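Polymerase subunit PA (Dhori virus, PDB 4CGS) probably binds RNA as a subunit of the viral polymerase, this chain being its N-terminal domain, the counterpart of the cap-snatching domain of influenza virus. Local coordinates at residues R77-D89 / D92-Y104. Numbering follows the deposited sequence.
Sequences RQNLIFARPNVPD and DLKERKGVYVKVY
Pro88 packs on Tyr100 where the loop after helix 68-78 meets strand 97-104. Pro88 CA makes a CH-pi contact over the ring face, 4.0 Å from the Tyr100 centroid. Pro88 CG lies 3.9 Å from Tyr100 CZ, and the two side chains run side by side. Asn86 O lies at the ring edge. Tyr100 OH bonds to Glu119, and one water joins this hydroxyl to Asn86 O. Phe82 CE2 and CZ lie against the Gly98 backbone. Phe82 CZ comes 3.3 Å from Gly98 N, and Pro88 CG sits over one Phe82 ring face, toward the rim. Gly98 has no side chain, which leaves room for both. This is the tight, buried part.

The Arg96 end is open to solvent but firmly bonded. The Arg96 side chain bends at chi2 (-76°) and chi3 (-58°), which turns the guanidinium back to the C-terminal end of the helix. There NH2 (2.8 Å) and NH1 (3.0 Å) of Arg96 both donate to Gln78 O, in the guanidinium plane. Asn79 closes this helix end with a Schellman motif. Leu80 CD2 covers one guanidinium face, 3.4 Å from Arg96 CZ. A water bonds Gln78 OE1 and, weakly, Arg96 NH1.

Asp89 OD2 uses its anti lone pair to accept a nearly straight bond from Val101 N, 2.9 Å long (174°). Pro88-Asp89 and Tyr100-Val101-Lys102 are spaced like a PD-(D/E)XK nuclease motif, so Tyr100 probably stands where the acidic residue usually is. Tyrosine has no carboxylate, consistent with a nuclease-like fold lacking that metal ligand.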
loop_
_atom_site.group_PDB
_atom_site.type_symbol
_atom_site.label_atom_id
_atom_site.label_comp_id
_atom_site.label_asym_id
_atom_site.label_seq_id
_atom_site.Cartn_x
_atom_site.Cartn_y
_atom_site.Cartn_z
ATOM N N ARG A 77 -17.841 -13.562 -0.359
ATOM C CA ARG A 77 -18.996 -12.882 -0.995
ATOM C C ARG A 77 -18.692 -12.579 -2.506
ATOM O O ARG A 77 -19.567 -12.695 -3.378
ATOM C CB ARG A 77 -19.329 -11.579 -0.289
ATOM C CG ARG A 77 -20.674 -11.005 -0.762
ATOM C CD ARG A 77 -21.243 -9.919 0.163
ATOM N NE ARG A 77 -22.284 -9.138 -0.534
ATOM C CZ ARG A 77 -23.611 -9.352 -0.529
ATOM N NH1 ARG A 77 -24.187 -10.339 0.167
ATOM N NH2 ARG A 77 -24.383 -8.535 -1.231
ATOM N N GLN A 78 -17.459 -12.217 -2.836
ATOM C CA GLN A 78 -17.062 -11.925 -4.210
ATOM C C GLN A 78 -16.592 -13.137 -4.988
ATOM O O GLN A 78 -16.253 -13.047 -6.153
ATOM C CB GLN A 78 -15.945 -10.887 -4.300
ATOM C CG GLN A 78 -16.414 -9.541 -3.737
ATOM C CD GLN A 78 -17.441 -8.877 -4.588
ATOM O OE1 GLN A 78 -17.494 -9.124 -5.800
ATOM N NE2 GLN A 78 -18.223 -7.996 -4.014
ATOM N N ASN A 79 -16.505 -14.278 -4.322
ATOM C CA ASN A 79 -15.896 -15.469 -4.909
ATOM C C ASN A 79 -14.511 -15.208 -5.491
ATOM O O ASN A 79 -14.212 -15.664 -6.569
ATOM C CB ASN A 79 -16.843 -16.087 -5.964
ATOM C CG ASN A 79 -16.462 -17.509 -6.334
ATOM O OD1 ASN A 79 -15.936 -18.285 -5.481
ATOM N ND2 ASN A 79 -16.697 -17.880 -7.591
ATOM N N LEU A 80 -13.712 -14.475 -4.701
ATOM C CA LEU A 80 -12.306 -14.209 -5.019
ATOM C C LEU A 80 -11.501 -14.758 -3.883
ATOM O O LEU A 80 -11.404 -14.187 -2.809
ATOM C CB LEU A 80 -12.020 -12.728 -5.165
ATOM C CG LEU A 80 -12.631 -12.067 -6.340
ATOM C CD1 LEU A 80 -12.540 -10.549 -6.115
ATOM C CD2 LEU A 80 -12.000 -12.511 -7.665
ATOM N N ILE A 81 -11.012 -16.002 -4.080
ATOM C CA ILE A 81 -10.440 -16.811 -2.993
ATOM C C ILE A 81 -8.951 -17.017 -3.268
ATOM O O ILE A 81 -8.511 -17.191 -4.425
ATOM C CB ILE A 81 -11.104 -18.197 -2.932
ATOM C CG1 ILE A 81 -12.665 -18.103 -3.022
ATOM C CG2 ILE A 81 -10.664 -18.908 -1.619
ATOM C CD1 ILE A 81 -13.357 -17.239 -1.978
ATOM N N PHE A 82 -8.153 -16.930 -2.228
ATOM C CA PHE A 82 -6.669 -16.975 -2.307
ATOM C C PHE A 82 -6.137 -17.889 -1.218
ATOM O O PHE A 82 -6.845 -18.237 -0.320
ATOM C CB PHE A 82 -6.114 -15.594 -2.098
ATOM C CG PHE A 82 -6.647 -14.579 -3.090
ATOM C CD1 PHE A 82 -7.895 -13.965 -2.852
ATOM C CD2 PHE A 82 -6.026 -14.375 -4.342
ATOM C CE1 PHE A 82 -8.450 -13.098 -3.757
ATOM C CE2 PHE A 82 -6.593 -13.446 -5.181
ATOM C CZ PHE A 82 -7.816 -12.871 -4.894
ATOM N N ALA A 83 -4.875 -18.285 -1.370
ATOM C CA ALA A 83 -4.314 -19.336 -0.488
ATOM C C ALA A 83 -2.990 -18.917 0.106
ATOM O O ALA A 83 -2.117 -19.749 0.412
ATOM C CB ALA A 83 -4.201 -20.658 -1.289
ATOM N N ARG A 84 -2.778 -17.622 0.300
ATOM C CA ARG A 84 -1.642 -17.145 1.029
ATOM C C ARG A 84 -2.004 -16.981 2.498
ATOM O O ARG A 84 -3.160 -16.780 2.840
ATOM C CB ARG A 84 -1.158 -15.791 0.494
ATOM C CG ARG A 84 -0.904 -15.767 -0.974
ATOM C CD ARG A 84 0.187 -16.662 -1.488
ATOM N NE ARG A 84 0.379 -16.495 -2.937
ATOM C CZ ARG A 84 1.388 -17.032 -3.592
ATOM N NH1 ARG A 84 2.211 -17.891 -2.964
ATOM N NH2 ARG A 84 1.519 -16.745 -4.886
ATOM N N PRO A 85 -1.012 -16.995 3.414
ATOM C CA PRO A 85 -1.287 -16.722 4.841
ATOM C C PRO A 85 -1.908 -15.352 5.067
ATOM O O PRO A 85 -2.750 -15.197 5.921
ATOM C CB PRO A 85 0.109 -16.764 5.497
ATOM C CG PRO A 85 0.908 -17.655 4.580
ATOM C CD PRO A 85 0.373 -17.449 3.183
ATOM N N ASN A 86 -1.396 -14.370 4.319
ATOM C CA ASN A 86 -1.849 -12.969 4.367
ATOM C C ASN A 86 -2.870 -12.693 3.242
ATOM O O ASN A 86 -2.708 -13.119 2.113
ATOM C CB ASN A 86 -0.588 -12.064 4.089
ATOM C CG ASN A 86 0.263 -12.519 2.839
ATOM O OD1 ASN A 86 0.711 -13.734 2.697
ATOM N ND2 ASN A 86 0.590 -11.540 1.985
ATOM N N VAL A 87 -3.948 -11.991 3.595
ATOM C CA VAL A 87 -5.005 -11.681 2.635
ATOM C C VAL A 87 -4.546 -10.549 1.706
ATOM O O VAL A 87 -3.676 -9.747 1.998
ATOM C CB VAL A 87 -6.358 -11.276 3.312
ATOM C CG1 VAL A 87 -6.778 -12.314 4.316
ATOM C CG2 VAL A 87 -6.269 -9.914 3.976
ATOM N N PRO A 88 -5.063 -10.531 0.445
ATOM C CA PRO A 88 -4.663 -9.408 -0.425
ATOM C C PRO A 88 -5.029 -8.082 0.199
ATOM O O PRO A 88 -6.099 -7.945 0.832
ATOM C CB PRO A 88 -5.423 -9.694 -1.723
ATOM C CG PRO A 88 -5.810 -11.138 -1.640
ATOM C CD PRO A 88 -5.978 -11.460 -0.253
ATOM N N ASP A 89 -4.228 -7.057 -0.068
ATOM C CA ASP A 89 -4.500 -5.698 0.401
ATOM C C ASP A 89 -5.730 -5.055 -0.220
ATOM O O ASP A 89 -6.460 -4.313 0.428
ATOM C CB ASP A 89 -3.214 -4.833 0.195
ATOM C CG ASP A 89 -2.065 -5.358 0.965
ATOM O OD1 ASP A 89 -2.244 -5.490 2.236
ATOM O OD2 ASP A 89 -0.995 -5.590 0.390
ATOM N N ASP A 92 -9.662 -6.461 -6.592
ATOM C CA ASP A 92 -9.955 -5.732 -7.786
ATOM C C ASP A 92 -11.153 -6.448 -8.425
ATOM O O ASP A 92 -11.009 -7.559 -8.950
ATOM C CB ASP A 92 -8.756 -5.771 -8.704
ATOM C CG ASP A 92 -8.989 -5.082 -10.026
ATOM O OD1 ASP A 92 -10.127 -4.808 -10.422
ATOM O OD2 ASP A 92 -7.965 -4.789 -10.724
ATOM N N LEU A 93 -12.336 -5.847 -8.314
ATOM C CA LEU A 93 -13.559 -6.499 -8.762
ATOM C C LEU A 93 -13.731 -6.448 -10.291
ATOM O O LEU A 93 -14.567 -7.178 -10.902
ATOM C CB LEU A 93 -14.741 -5.876 -8.058
ATOM C CG LEU A 93 -14.684 -5.821 -6.522
ATOM C CD1 LEU A 93 -15.982 -5.278 -5.928
ATOM C CD2 LEU A 93 -14.376 -7.228 -6.003
ATOM N N LYS A 94 -12.973 -5.591 -10.949
ATOM C CA LYS A 94 -12.995 -5.512 -12.458
ATOM C C LYS A 94 -12.198 -6.638 -13.012
ATOM O O LYS A 94 -12.718 -7.416 -13.844
ATOM C CB LYS A 94 -12.517 -4.154 -12.915
ATOM C CG LYS A 94 -12.381 -4.068 -14.404
ATOM C CD LYS A 94 -11.717 -2.757 -14.775
ATOM C CE LYS A 94 -11.501 -2.630 -16.263
ATOM N NZ LYS A 94 -10.725 -1.400 -16.495
ATOM N N GLU A 95 -10.962 -6.733 -12.603
ATOM C CA GLU A 95 -10.021 -7.737 -13.126
ATOM C C GLU A 95 -10.158 -9.100 -12.427
ATOM O O GLU A 95 -9.615 -10.104 -12.930
ATOM C CB GLU A 95 -8.577 -7.211 -13.064
ATOM C CG GLU A 95 -8.359 -5.981 -13.925
ATOM C CD GLU A 95 -8.641 -6.190 -15.379
ATOM O OE1 GLU A 95 -8.521 -7.336 -15.822
ATOM O OE2 GLU A 95 -8.967 -5.193 -16.050
ATOM N N ARG A 96 -10.869 -9.151 -11.289
ATOM C CA ARG A 96 -11.039 -10.395 -10.527
ATOM C C ARG A 96 -9.647 -10.860 -10.047
ATOM O O ARG A 96 -9.270 -12.010 -10.261
ATOM C CB ARG A 96 -11.762 -11.488 -11.326
ATOM C CG ARG A 96 -13.047 -11.018 -11.969
ATOM C CD ARG A 96 -14.131 -10.919 -10.875
ATOM N NE ARG A 96 -14.307 -12.241 -10.225
ATOM C CZ ARG A 96 -15.027 -12.459 -9.137
ATOM N NH1 ARG A 96 -15.600 -11.444 -8.548
ATOM N NH2 ARG A 96 -15.056 -13.691 -8.568
ATOM N N LYS A 97 -8.962 -9.962 -9.352
ATOM C CA LYS A 97 -7.605 -10.223 -8.879
ATOM C C LYS A 97 -7.519 -9.786 -7.407
ATOM O O LYS A 97 -8.231 -8.831 -7.007
ATOM C CB LYS A 97 -6.566 -9.425 -9.648
ATOM C CG LYS A 97 -6.480 -9.568 -11.149
ATOM C CD LYS A 97 -5.773 -10.792 -11.611
ATOM C CE LYS A 97 -5.794 -10.975 -13.105
ATOM N NZ LYS A 97 -5.266 -12.295 -13.481
ATOM N N GLY A 98 -6.605 -10.405 -6.675
ATOM C CA GLY A 98 -6.196 -9.931 -5.397
ATOM C C GLY A 98 -4.929 -9.121 -5.591
ATOM O O GLY A 98 -4.008 -9.591 -6.261
ATOM N N VAL A 99 -4.867 -7.967 -4.992
ATOM C CA VAL A 99 -3.754 -7.046 -5.146
ATOM C C VAL A 99 -2.996 -6.966 -3.839
ATOM O O VAL A 99 -3.552 -6.668 -2.812
ATOM C CB VAL A 99 -4.232 -5.643 -5.595
ATOM C CG1 VAL A 99 -3.021 -4.719 -5.803
ATOM C CG2 VAL A 99 -5.097 -5.721 -6.847
ATOM N N TYR A 100 -1.675 -7.158 -3.909
ATOM C CA TYR A 100 -0.791 -7.003 -2.755
ATOM C C TYR A 100 0.067 -5.772 -3.065
ATOM O O TYR A 100 0.524 -5.629 -4.201
ATOM C CB TYR A 100 0.065 -8.215 -2.560
ATOM C CG TYR A 100 -0.687 -9.538 -2.393
ATOM C CD1 TYR A 100 -1.055 -10.223 -3.497
ATOM C CD2 TYR A 100 -1.012 -10.062 -1.131
ATOM C CE1 TYR A 100 -1.741 -11.431 -3.451
ATOM C CE2 TYR A 100 -1.712 -11.306 -1.044
ATOM C CZ TYR A 100 -2.023 -11.943 -2.226
ATOM O OH TYR A 100 -2.718 -13.177 -2.210
ATOM N N VAL A 101 0.286 -4.926 -2.068
ATOM C CA VAL A 101 1.120 -3.710 -2.243
ATOM C C VAL A 101 2.371 -3.865 -1.401
ATOM O O VAL A 101 2.285 -4.166 -0.195
ATOM C CB VAL A 101 0.333 -2.492 -1.821
ATOM C CG1 VAL A 101 1.185 -1.218 -1.884
ATOM C CG2 VAL A 101 -0.905 -2.314 -2.673
ATOM N N LYS A 102 3.505 -3.614 -2.009
ATOM C CA LYS A 102 4.778 -3.606 -1.379
ATOM C C LYS A 102 5.520 -2.283 -1.643
ATOM O O LYS A 102 5.692 -1.896 -2.811
ATOM C CB LYS A 102 5.598 -4.896 -1.822
ATOM C CG LYS A 102 5.063 -6.283 -1.405
ATOM C CD LYS A 102 6.116 -7.406 -1.519
ATOM C CE LYS A 102 5.704 -8.724 -0.817
ATOM N NZ LYS A 102 6.801 -9.763 -0.629
ATOM N N VAL A 103 5.983 -1.651 -0.586
ATOM C CA VAL A 103 6.749 -0.432 -0.654
ATOM C C VAL A 103 8.220 -0.743 -0.362
ATOM O O VAL A 103 8.584 -1.278 0.673
ATOM C CB VAL A 103 6.257 0.635 0.355
ATOM C CG1 VAL A 103 7.113 1.890 0.280
ATOM C CG2 VAL A 103 4.779 0.904 0.120
ATOM N N TYR A 104 9.076 -0.393 -1.287
ATOM C CA TYR A 104 10.518 -0.571 -1.167
ATOM C C TYR A 104 11.172 0.772 -0.751
ATOM O O TYR A 104 11.008 1.676 -1.401
ATOM C CB TYR A 104 10.966 -1.026 -2.552
ATOM C CG TYR A 104 10.532 -2.400 -2.955
ATOM C CD1 TYR A 104 9.210 -2.638 -3.370
ATOM C CD2 TYR A 104 11.367 -3.494 -2.857
ATOM C CE1 TYR A 104 8.765 -3.879 -3.724
ATOM C CE2 TYR A 104 10.936 -4.766 -3.224
ATOM C CZ TYR A 104 9.623 -4.968 -3.625
ATOM O OH TYR A 104 9.161 -6.223 -4.009
HETATM O O HOH W 1 -18.650 -11.032 -7.344
HETATM O O HOH W 2 -4.030 -14.403 0.123
#